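Local coordinates for protein poly-gamma-glutamate hydrolase (Bacillus phage phiNIT1, PDB 3A9L) that hydrolyses the gamma-glutamyl linkages of bacterial poly-gamma-glutamate as a zinc-dependent peptidase of the phage, at residues N131-A136 with Y195-K200. Sequence-based numbering, arbitrary orientation.
Sequences NSKGIA and YAEAIK
K133 and I135, in the turn that ends helix 120-132, lie against helix 190-209, with K133 CA 7.0 Å from A198 CA. No hydrogen bond joins the two segments.

I135 meets Y195 with two branches. CG2 approaches the ring obliquely, 3.7 Å from Y195 CD2. I135 CD1 rests on the backbone of Y195, 3.7 Å from Y195 N. The two side chains cross at about a right angle. With chi1 at -160° the Y195 ring swings to the side opposite its own N, where CD2 and CE2 meet I135 CG2. The ring lies against strand 162-167, touching L164 and I166. It meets F174 edge-to-face, and its OH bonds to T113.

K133 lies over the helix surface. Its CG sits 4.1 Å from A198 CB, and its bent chain carries NZ to 3.3 Å from E197 CG. The methylene, not the carboxylate, is touched. K133 NZ stays 4.4 Å from E197 OE2, too far for a salt bridge. K133 forms a salt bridge with E201 instead, while E197 OE2 forms one with K200 NZ at 3.1 Å. K133 and E197, both partly exposed, lie beside the buried I135-Y195 pair.

The turn itself is braced within 131-136. N131 ND2 bonds to I135 O at 3.1 Å, with the acceptor close to the amide plane. G134 is the C-prime residue, with positive phi. I135 N bonds to L130 O and G134 N to N131 O. This Schellman motif ends helix 120-132, and the residues after it pack on the C-terminal helix 190-209, beside the mixed sheet of a zinc peptidase.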
loop_
_atom_site.group_PDB
_atom_site.type_symbol
_atom_site.label_atom_id
_atom_site.label_comp_id
_atom_site.label_asym_id
_atom_site.label_seq_id
_atom_site.Cartn_x
_atom_site.Cartn_y
_atom_site.Cartn_z
ATOM N N ASN A 131 -25.528 -12.647 -10.360
ATOM C CA ASN A 131 -26.890 -12.902 -10.809
ATOM C C ASN A 131 -27.902 -12.895 -9.685
ATOM O O ASN A 131 -29.012 -12.403 -9.846
ATOM C CB ASN A 131 -27.000 -14.250 -11.505
ATOM C CG ASN A 131 -26.205 -14.329 -12.787
ATOM O OD1 ASN A 131 -26.064 -15.407 -13.339
ATOM N ND2 ASN A 131 -25.680 -13.200 -13.263
ATOM N N SER A 132 -27.543 -13.486 -8.556
ATOM C CA SER A 132 -28.528 -13.689 -7.499
ATOM C C SER A 132 -28.794 -12.372 -6.797
ATOM O O SER A 132 -29.727 -12.277 -6.000
ATOM C CB SER A 132 -28.041 -14.714 -6.493
ATOM O OG SER A 132 -27.161 -14.081 -5.576
ATOM N N LYS A 133 -27.944 -11.376 -7.060
ATOM C CA LYS A 133 -28.194 -9.995 -6.629
ATOM C C LYS A 133 -28.814 -9.208 -7.783
ATOM O O LYS A 133 -28.924 -7.978 -7.728
ATOM C CB LYS A 133 -26.923 -9.304 -6.121
ATOM C CG LYS A 133 -26.154 -10.044 -5.007
ATOM C CD LYS A 133 -26.917 -10.089 -3.702
ATOM C CE LYS A 133 -26.037 -9.575 -2.586
ATOM N NZ LYS A 133 -26.232 -10.307 -1.302
ATOM N N GLY A 134 -29.215 -9.917 -8.831
ATOM C CA GLY A 134 -29.885 -9.271 -9.970
ATOM C C GLY A 134 -28.926 -8.485 -10.835
ATOM O O GLY A 134 -29.337 -7.553 -11.532
ATOM N N ILE A 135 -27.642 -8.846 -10.765
ATOM C CA ILE A 135 -26.587 -8.153 -11.495
ATOM C C ILE A 135 -26.157 -9.027 -12.651
ATOM O O ILE A 135 -25.807 -10.194 -12.463
ATOM C CB ILE A 135 -25.371 -7.851 -10.591
ATOM C CG1 ILE A 135 -25.755 -6.794 -9.550
ATOM C CG2 ILE A 135 -24.196 -7.343 -11.424
ATOM C CD1 ILE A 135 -25.094 -7.021 -8.204
ATOM N N ALA A 136 -26.225 -8.440 -13.839
ATOM C CA ALA A 136 -25.927 -9.094 -15.092
ATOM C C ALA A 136 -24.496 -9.583 -15.064
ATOM O O ALA A 136 -23.580 -8.823 -14.752
ATOM C CB ALA A 136 -26.143 -8.124 -16.235
ATOM N N TYR A 195 -22.965 -5.528 -5.512
ATOM C CA TYR A 195 -21.925 -6.089 -6.372
ATOM C C TYR A 195 -20.792 -6.547 -5.452
ATOM O O TYR A 195 -20.425 -7.726 -5.439
ATOM C CB TYR A 195 -21.452 -5.037 -7.393
ATOM C CG TYR A 195 -20.754 -5.592 -8.628
ATOM C CD1 TYR A 195 -19.455 -6.099 -8.549
ATOM C CD2 TYR A 195 -21.375 -5.573 -9.858
ATOM C CE1 TYR A 195 -18.811 -6.600 -9.653
ATOM C CE2 TYR A 195 -20.728 -6.068 -10.994
ATOM C CZ TYR A 195 -19.448 -6.577 -10.879
ATOM O OH TYR A 195 -18.781 -7.064 -11.974
ATOM N N ALA A 196 -20.288 -5.629 -4.630
ATOM C CA ALA A 196 -19.199 -5.951 -3.750
ATOM C C ALA A 196 -19.516 -7.121 -2.772
ATOM O O ALA A 196 -18.666 -7.994 -2.555
ATOM C CB ALA A 196 -18.705 -4.709 -3.036
ATOM N N GLU A 197 -20.752 -7.186 -2.268
ATOM C CA GLU A 197 -21.210 -8.289 -1.398
ATOM C C GLU A 197 -21.250 -9.622 -2.148
ATOM O O GLU A 197 -20.873 -10.659 -1.609
ATOM C CB GLU A 197 -22.583 -7.978 -0.809
ATOM C CG GLU A 197 -23.304 -9.182 -0.143
ATOM C CD GLU A 197 -22.744 -9.536 1.251
ATOM O OE1 GLU A 197 -21.949 -8.748 1.805
ATOM O OE2 GLU A 197 -23.069 -10.617 1.778
ATOM N N ALA A 198 -21.702 -9.585 -3.399
ATOM C CA ALA A 198 -21.653 -10.786 -4.256
ATOM C C ALA A 198 -20.261 -11.410 -4.328
ATOM O O ALA A 198 -20.122 -12.613 -4.273
ATOM C CB ALA A 198 -22.160 -10.476 -5.647
ATOM N N ILE A 199 -19.237 -10.579 -4.442
ATOM C CA ILE A 199 -17.871 -11.047 -4.519
ATOM C C ILE A 199 -17.450 -11.675 -3.181
ATOM O O ILE A 199 -16.810 -12.753 -3.141
ATOM C CB ILE A 199 -16.923 -9.887 -4.900
ATOM C CG1 ILE A 199 -17.436 -9.146 -6.156
ATOM C CG2 ILE A 199 -15.483 -10.399 -5.028
ATOM C CD1 ILE A 199 -17.807 -10.040 -7.334
ATOM N N LYS A 200 -17.837 -11.021 -2.085
ATOM C CA LYS A 200 -17.491 -11.561 -0.752
ATOM C C LYS A 200 -18.146 -12.952 -0.535
ATOM O O LYS A 200 -17.504 -13.882 -0.064
ATOM C CB LYS A 200 -17.867 -10.584 0.356
ATOM C CG LYS A 200 -17.544 -11.075 1.783
ATOM C CD LYS A 200 -18.233 -10.249 2.860
ATOM C CE LYS A 200 -19.764 -10.211 2.769
ATOM N NZ LYS A 200 -20.537 -11.378 3.336
#